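Local coordinates for XRE family transcriptional regulator (Pseudomonas putida, PDB 6F8H), which acts as the HigA-type antitoxin GraA, partner of the toxin GraT, and probably binds operator DNA through its helix-turn-helix domain, at the interface of chains A and B. Numbering follows the deposited sequence. Chains: chain A/B, XRE family transcriptional regulator.

Contact 1: the interface of chains A and B. Residues chain A 59-60, 62-63, 77; chain B 84-85, 88.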
ATOM      1  N   ALA A  59      -1.532  -7.161  -2.520  1.00 28.43           N
ATOM      2  CA  ALA A  59      -0.374  -7.937  -2.081  1.00 32.35           C
ATOM      3  C   ALA A  59      -0.290  -9.262  -2.857  1.00 28.63           C
ATOM      4  O   ALA A  59       0.790  -9.669  -3.297  1.00 28.97           O
ATOM      5  CB  ALA A  59      -0.433  -8.184  -0.581  1.00 30.21           C
ATOM      6  N   ASP A  60      -1.434  -9.910  -3.049  1.00 27.19           N
ATOM      7  CA  ASP A  60      -1.498 -11.133  -3.861  1.00 28.74           C
ATOM      8  C   ASP A  60      -0.996 -10.883  -5.285  1.00 27.41           C
ATOM      9  O   ASP A  60      -0.189 -11.647  -5.824  1.00 26.04           O
ATOM     10  CB  ASP A  60      -2.942 -11.675  -3.888  1.00 28.34           C
ATOM     11  CG  ASP A  60      -3.046 -13.044  -4.565  1.00 31.83           C
ATOM     12  OD1 ASP A  60      -3.240 -13.106  -5.797  1.00 30.44           O
ATOM     13  OD2 ASP A  60      -2.943 -14.068  -3.859  1.00 37.91           O
ATOM     14  N   ALA A  62       0.928  -8.480  -6.403  1.00 21.79           N
ATOM     15  CA  ALA A  62       2.328  -8.093  -6.413  1.00 25.07           C
ATOM     16  C   ALA A  62       3.255  -9.321  -6.323  1.00 25.84           C
ATOM     17  O   ALA A  62       4.296  -9.358  -6.964  1.00 26.89           O
ATOM     18  CB  ALA A  62       2.604  -7.148  -5.285  1.00 26.02           C
ATOM     19  N   LEU A  63       2.865 -10.306  -5.522  1.00 27.34           N
ATOM     20  CA  LEU A  63       3.583 -11.578  -5.444  1.00 27.14           C
ATOM     21  C   LEU A  63       3.538 -12.323  -6.775  1.00 26.42           C
ATOM     22  O   LEU A  63       4.567 -12.824  -7.254  1.00 23.84           O
ATOM     23  CB  LEU A  63       2.994 -12.457  -4.331  1.00 29.10           C
ATOM     24  CG  LEU A  63       3.221 -11.975  -2.894  1.00 30.94           C
ATOM     25  CD1 LEU A  63       2.614 -12.912  -1.888  1.00 34.52           C
ATOM     26  CD2 LEU A  63       4.713 -11.832  -2.647  1.00 38.48           C
ATOM     27  N   LEU A  77       4.236  -2.979  -4.916  1.00 26.00           N
ATOM     28  CA  LEU A  77       3.484  -2.357  -3.829  1.00 25.55           C
ATOM     29  C   LEU A  77       4.034  -0.972  -3.482  1.00 24.84           C
ATOM     30  O   LEU A  77       3.277  -0.084  -3.102  1.00 23.70           O
ATOM     31  CB  LEU A  77       3.491  -3.238  -2.574  1.00 28.07           C
ATOM     32  CG  LEU A  77       2.650  -4.518  -2.619  1.00 32.94           C
ATOM     33  CD1 LEU A  77       2.265  -4.980  -1.218  1.00 33.44           C
ATOM     34  CD2 LEU A  77       1.414  -4.300  -3.454  1.00 27.80           C
TER
ATOM     35  N   ASP B  84       1.273  -6.637   4.704  1.00 31.73           N
ATOM     36  CA  ASP B  84       0.385  -7.262   3.739  1.00 32.09           C
ATOM     37  C   ASP B  84       1.110  -8.314   2.918  1.00 29.68           C
ATOM     38  O   ASP B  84       0.542  -9.358   2.627  1.00 31.82           O
ATOM     39  CB  ASP B  84      -0.256  -6.204   2.828  1.00 30.06           C
ATOM     40  CG  ASP B  84      -1.348  -5.438   3.534  1.00 36.50           C
ATOM     41  OD1 ASP B  84      -1.908  -5.999   4.497  1.00 38.33           O
ATOM     42  OD2 ASP B  84      -1.658  -4.288   3.145  1.00 39.31           O
ATOM     43  N   LEU B  85       2.361  -8.047   2.552  1.00 26.67           N
ATOM     44  CA  LEU B  85       3.140  -9.028   1.799  1.00 32.48           C
ATOM     45  C   LEU B  85       3.462 -10.266   2.627  1.00 36.22           C
ATOM     46  O   LEU B  85       3.301 -11.384   2.165  1.00 35.11           O
ATOM     47  CB  LEU B  85       4.444  -8.428   1.291  1.00 29.24           C
ATOM     48  CG  LEU B  85       4.347  -7.590   0.025  1.00 37.69           C
ATOM     49  CD1 LEU B  85       5.732  -7.092  -0.364  1.00 38.01           C
ATOM     50  CD2 LEU B  85       3.698  -8.395  -1.102  1.00 38.47           C
ATOM     51  N   ALA B  88       0.350 -12.206   3.029  1.00 33.71           N
ATOM     52  CA  ALA B  88       0.002 -12.875   1.783  1.00 33.51           C
ATOM     53  C   ALA B  88       0.856 -14.125   1.575  1.00 39.30           C
ATOM     54  O   ALA B  88       0.317 -15.191   1.260  1.00 40.48           O
ATOM     55  CB  ALA B  88       0.155 -11.909   0.589  1.00 34.40           C
TER

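Contact 2: the interface of chains A and B. Residues chain A 84-85, 88-89; chain B 59-60, 63, 77.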
ATOM      1  N   ASP A  84      -0.609   6.166  -4.497  1.00 27.04           N
ATOM      2  CA  ASP A  84      -1.683   6.484  -3.564  1.00 30.54           C
ATOM      3  C   ASP A  84      -1.380   7.706  -2.686  1.00 29.25           C
ATOM      4  O   ASP A  84      -2.263   8.514  -2.393  1.00 29.28           O
ATOM      5  CB  ASP A  84      -1.976   5.264  -2.679  1.00 32.69           C
ATOM      6  CG  ASP A  84      -2.688   4.158  -3.444  1.00 36.38           C
ATOM      7  OD1 ASP A  84      -3.456   4.480  -4.383  1.00 37.71           O
ATOM      8  OD2 ASP A  84      -2.476   2.979  -3.115  1.00 38.33           O
ATOM      9  N   LEU A  85      -0.132   7.820  -2.262  1.00 26.41           N
ATOM     10  CA  LEU A  85       0.288   8.945  -1.436  1.00 30.02           C
ATOM     11  C   LEU A  85       0.264  10.247  -2.239  1.00 32.23           C
ATOM     12  O   LEU A  85      -0.331  11.243  -1.829  1.00 32.74           O
ATOM     13  CB  LEU A  85       1.680   8.686  -0.875  1.00 30.07           C
ATOM     14  CG  LEU A  85       2.290   9.784  -0.000  1.00 37.71           C
ATOM     15  CD1 LEU A  85       1.435  10.005   1.231  1.00 35.33           C
ATOM     16  CD2 LEU A  85       3.728   9.439   0.412  1.00 39.43           C
ATOM     17  N   ALA A  88      -3.314  11.254  -2.682  1.00 33.53           N
ATOM     18  CA  ALA A  88      -3.890  11.793  -1.452  1.00 36.16           C
ATOM     19  C   ALA A  88      -3.396  13.221  -1.183  1.00 38.90           C
ATOM     20  O   ALA A  88      -4.144  14.068  -0.689  1.00 40.70           O
ATOM     21  CB  ALA A  88      -3.561  10.875  -0.263  1.00 30.32           C
ATOM     22  N   GLU A  89      -2.134  13.475  -1.507  1.00 34.54           N
ATOM     23  CA  GLU A  89      -1.564  14.800  -1.346  1.00 39.63           C
ATOM     24  C   GLU A  89      -2.226  15.756  -2.321  1.00 44.50           C
ATOM     25  O   GLU A  89      -2.660  16.854  -1.941  1.00 42.62           O
ATOM     26  CB  GLU A  89      -0.060  14.790  -1.587  1.00 39.65           C
ATOM     27  CG  GLU A  89       0.786  14.092  -0.543  1.00 41.02           C
ATOM     28  CD  GLU A  89       2.268  14.169  -0.892  1.00 46.58           C
ATOM     29  OE1 GLU A  89       2.649  13.711  -1.991  1.00 45.29           O
ATOM     30  OE2 GLU A  89       3.054  14.696  -0.080  1.00 54.31           O
TER
ATOM     31  N   ALA B  59      -3.363   5.818   2.700  1.00 27.52           N
ATOM     32  CA  ALA B  59      -2.549   6.960   2.303  1.00 27.15           C
ATOM     33  C   ALA B  59      -2.949   8.205   3.069  1.00 26.96           C
ATOM     34  O   ALA B  59      -2.100   8.923   3.572  1.00 24.74           O
ATOM     35  CB  ALA B  59      -2.668   7.203   0.802  1.00 29.65           C
ATOM     36  N   ASP B  60      -4.250   8.459   3.159  1.00 26.60           N
ATOM     37  CA  ASP B  60      -4.746   9.615   3.890  1.00 28.69           C
ATOM     38  C   ASP B  60      -4.340   9.572   5.373  1.00 27.20           C
ATOM     39  O   ASP B  60      -3.835  10.551   5.937  1.00 27.58           O
ATOM     40  CB  ASP B  60      -6.264   9.684   3.753  1.00 36.97           C
ATOM     41  CG  ASP B  60      -6.835  11.013   4.195  1.00 41.16           C
ATOM     42  OD1 ASP B  60      -6.938  11.913   3.327  1.00 49.10           O
ATOM     43  OD2 ASP B  60      -7.200  11.145   5.394  1.00 38.43           O
ATOM     44  N   LEU B  63      -0.570  10.171   5.794  1.00 26.90           N
ATOM     45  CA  LEU B  63      -0.292  11.610   5.750  1.00 30.34           C
ATOM     46  C   LEU B  63      -0.617  12.297   7.066  1.00 28.30           C
ATOM     47  O   LEU B  63       0.186  13.066   7.594  1.00 29.86           O
ATOM     48  CB  LEU B  63      -1.092  12.265   4.626  1.00 30.02           C
ATOM     49  CG  LEU B  63      -0.432  12.212   3.261  1.00 38.70           C
ATOM     50  CD1 LEU B  63      -1.353  12.816   2.187  1.00 38.07           C
ATOM     51  CD2 LEU B  63       0.896  12.967   3.353  1.00 37.89           C
ATOM     52  N   LEU B  77       3.193   3.618   5.368  1.00 24.38           N
ATOM     53  CA  LEU B  77       2.809   2.833   4.197  1.00 27.34           C
ATOM     54  C   LEU B  77       3.726   1.634   3.988  1.00 28.55           C
ATOM     55  O   LEU B  77       3.279   0.580   3.543  1.00 25.60           O
ATOM     56  CB  LEU B  77       2.808   3.711   2.940  1.00 27.15           C
ATOM     57  CG  LEU B  77       1.779   4.837   2.980  1.00 30.50           C
ATOM     58  CD1 LEU B  77       2.008   5.813   1.833  1.00 28.75           C
ATOM     59  CD2 LEU B  77       0.368   4.252   2.932  1.00 28.78           C
TER

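Contact 3: the interface of chains A and B. Residues chain A 103-105; chain B 29, 31, 36, 39, 69.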
ATOM      1  N   LEU A 103       1.237  16.010  17.808  1.00 39.12           N
ATOM      2  CA  LEU A 103       1.087  15.581  19.182  1.00 41.87           C
ATOM      3  C   LEU A 103       2.458  15.214  19.727  1.00 44.03           C
ATOM      4  O   LEU A 103       3.088  14.276  19.237  1.00 48.08           O
ATOM      5  CB  LEU A 103       0.134  14.390  19.271  1.00 40.76           C
ATOM      6  CG  LEU A 103      -0.520  14.148  20.626  1.00 46.07           C
ATOM      7  CD1 LEU A 103      -1.467  15.301  20.971  1.00 45.89           C
ATOM      8  CD2 LEU A 103      -1.260  12.825  20.624  1.00 42.95           C
ATOM      9  N   VAL A 104       2.937  15.953  20.721  1.00 44.37           N
ATOM     10  CA  VAL A 104       4.231  15.643  21.331  1.00 45.12           C
ATOM     11  C   VAL A 104       4.049  15.170  22.768  1.00 49.15           C
ATOM     12  O   VAL A 104       4.999  14.752  23.418  1.00 48.55           O
ATOM     13  CB  VAL A 104       5.171  16.851  21.308  1.00 46.06           C
ATOM     14  CG1 VAL A 104       5.362  17.352  19.870  1.00 43.56           C
ATOM     15  CG2 VAL A 104       4.625  17.957  22.201  1.00 43.84           C
ATOM     16  N   ALA A 105       2.810  15.233  23.251  1.00 57.12           N
ATOM     17  CA  ALA A 105       2.477  14.773  24.597  1.00 61.51           C
ATOM     18  C   ALA A 105       0.963  14.614  24.766  1.00 65.05           C
ATOM     19  O   ALA A 105       0.228  14.287  23.827  1.00 59.78           O
ATOM     20  CB  ALA A 105       3.033  15.738  25.650  1.00 61.76           C
ATOM     21  OXT ALA A 105       0.431  14.810  25.861  1.00 68.44           O
TER
ATOM     22  N   MET B  29       4.349   8.078  24.561  1.00 47.09           N
ATOM     23  CA  MET B  29       3.899   9.448  24.822  1.00 45.60           C
ATOM     24  C   MET B  29       2.624   9.524  25.663  1.00 43.79           C
ATOM     25  O   MET B  29       2.194  10.609  26.054  1.00 49.08           O
ATOM     26  CB  MET B  29       3.677  10.172  23.497  1.00 43.33           C
ATOM     27  CG  MET B  29       4.753   9.896  22.464  1.00 49.18           C
ATOM     28  SD  MET B  29       4.270  10.460  20.822  1.00 55.44           S
ATOM     29  CE  MET B  29       3.554  12.046  21.249  1.00 45.76           C
ATOM     30  N   PHE B  31      -0.628   9.193  25.173  1.00 45.77           N
ATOM     31  CA  PHE B  31      -1.884   9.799  24.728  1.00 42.04           C
ATOM     32  C   PHE B  31      -3.014   8.771  24.669  1.00 36.82           C
ATOM     33  O   PHE B  31      -2.767   7.588  24.476  1.00 39.15           O
ATOM     34  CB  PHE B  31      -1.710  10.481  23.357  1.00 40.49           C
ATOM     35  CG  PHE B  31      -1.252   9.555  22.250  1.00 36.27           C
ATOM     36  CD1 PHE B  31      -2.090   8.563  21.746  1.00 39.61           C
ATOM     37  CD2 PHE B  31       0.001   9.713  21.682  1.00 43.97           C
ATOM     38  CE1 PHE B  31      -1.672   7.717  20.718  1.00 39.44           C
ATOM     39  CE2 PHE B  31       0.429   8.874  20.649  1.00 42.38           C
ATOM     40  CZ  PHE B  31      -0.414   7.880  20.168  1.00 41.85           C
ATOM     41  N   LEU B  36      -5.476  11.204  20.181  1.00 32.81           N
ATOM     42  CA  LEU B  36      -4.867  11.014  18.863  1.00 31.38           C
ATOM     43  C   LEU B  36      -5.870  11.337  17.751  1.00 31.30           C
ATOM     44  O   LEU B  36      -5.547  12.038  16.800  1.00 32.57           O
ATOM     45  CB  LEU B  36      -4.350   9.580  18.687  1.00 31.71           C
ATOM     46  CG  LEU B  36      -3.685   9.318  17.333  1.00 30.81           C
ATOM     47  CD1 LEU B  36      -2.509  10.276  17.111  1.00 33.03           C
ATOM     48  CD2 LEU B  36      -3.245   7.890  17.176  1.00 24.84           C
ATOM     49  N   ALA B  39      -6.351  15.005  17.435  1.00 33.89           N
ATOM     50  CA  ALA B  39      -5.202  15.617  16.762  1.00 32.63           C
ATOM     51  C   ALA B  39      -5.157  15.263  15.275  1.00 30.22           C
ATOM     52  O   ALA B  39      -4.762  16.093  14.460  1.00 32.14           O
ATOM     53  CB  ALA B  39      -3.886  15.204  17.438  1.00 31.94           C
ATOM     54  N   LEU B  69       2.838  12.945  14.129  1.00 30.24           N
ATOM     55  CA  LEU B  69       3.855  12.296  14.948  1.00 30.48           C
ATOM     56  C   LEU B  69       5.290  12.601  14.488  1.00 30.68           C
ATOM     57  O   LEU B  69       6.241  12.019  15.004  1.00 34.12           O
ATOM     58  CB  LEU B  69       3.603  10.782  14.969  1.00 30.97           C
ATOM     59  CG  LEU B  69       2.234  10.360  15.520  1.00 29.05           C
ATOM     60  CD1 LEU B  69       1.978   8.860  15.383  1.00 25.22           C
ATOM     61  CD2 LEU B  69       2.041  10.813  16.979  1.00 31.13           C
TER

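Contact 1: the interface of chains A and B
A:Ala59, in the first turn of helix 59-69, rests on B:Asp84 and B:Ala88 in the middle of helix 73-97, the two regular helices meeting at a slant while A:Leu77 comes in from helix 73-99. This helix-to-helix patch of the two-fold interface is a worked example of how small residues let backbones draw close. The methyl CB of A:Ala59 sits 3.6 Å from the carbonyl O of B:Asp84, and the same methyl lies 3.9 Å from CB of B:Ala88. Larger groups fill in around this alanine pair. B:Leu85 carries its CG beside the backbone N (chi1 -81°), which turns its branches toward A:Leu77; the two leucines reach for each other tip to tip, with CD1 of A:Leu77 3.6 Å from the branch carbon CG of B:Leu85. The other leucine pair behaves differently: A:Leu63 and B:Leu85 slide past one another in opposite directions, CD2 to CD2 at 3.9 Å. A:Leu63 thereby divides its branches, one against B:Leu85 and the other against the neighbouring turn. That second branch, CD1 of A:Leu63, meets the methyl CB of B:Ala88 at 3.6 Å.

Contact 2: the interface of chains A and B
The backbone carbonyl O of A:Asp84 is the polar atom nearest the partner chain here, and what it meets is a methyl: CB of B:Ala59 lies 3.5 Å away. One turn further along helix 73-99, CB of A:Ala88 approaches the same B:Ala59 methyl at 3.9 Å, leaving the start of helix 59-69 seated against two successive turns. B:Leu63 adds a broad apolar contact, wedged among A:Leu85, A:Ala88 and A:Glu89. A:Leu85 swings its CG opposite the backbone N (chi1 179°), which carries CD1 onto B:Leu63. The two leucine side chains cross obliquely, CD1 of A:Leu85 reaching CG of B:Leu63 at 3.5 Å. A:Glu89 passes B:Leu63 at about a right angle and contributes its aliphatic stem rather than its carboxylate, with CG 3.7 Å from CD1 of B:Leu63. That same CD1 of B:Leu63 is also 3.8 Å from CB of A:Ala88, giving one branch two neighbours on the opposing helix. CD1 of B:Leu77 lies 4.0 Å from CB of A:Leu85, at the base of that side chain. By joining helix 73-99 of one subunit to helix 59-69 of the other, this patch probably helps hold the antitoxin dimer together.

Contact 3: the interface of chains A and B
A:Leu103 sets its CD2 methyl above the plane of the B:Phe31 ring but outside its rim, past the CG-CD2 bond. The two side chains meet at a slant, and CD2 of A:Leu103 is 3.5 Å from the ring carbon CD2 of B:Phe31. The same methyl also touches the stem of the aromatic residue, 3.6 Å from CB of B:Phe31. On the neighbouring stretch of the chain A tail, B:Met29 presents its thioether methyl to the backbone: CE lies 3.7 Å from CA of A:Val104. The still shorter approach of this methyl to the A:Leu103 carbonyl is doubtful as modelled. A bend about the CG-SD bond of B:Met29 (chi3 43°) turns CE toward the tail, while A:Leu103 holds its CG opposite the backbone N (chi1 -158°), sending both branches into the partner. Around this first shell, helix 33-40 supplies a more distant apolar wall, with CB of B:Ala39 4.3 Å from CD1 of A:Leu103. B:Met29 ends helix 17-29 and B:Phe31 follows it, placing the docking surface on the domain that carries the helix-turn-helix. At the end of helix 59-69, CD2 of B:Leu69 stands 4.3 Å from the carbonyl O of A:Leu103.

Contact 1 and contact 2 are two-fold twins with the chains exchanged, their C-alpha centres about 18 Å apart, yet their leucines settle differently: chi1 is 179° in A:Leu85 and -81° in B:Leu85, and B:Leu63 hides 55 Å² in contact 2 where A:Leu63 hides 13 Å² in contact 1. Contact 3 lies about 20 Å from contact 2 and 31 Å from contact 1. It shares helix 59-69 of chain B with contact 2, which engages the start of that helix while contact 3 reaches its end. Long helix and C-terminal tail of one subunit thus both clasp the other, probably fixing how the two DNA-binding domains are spaced.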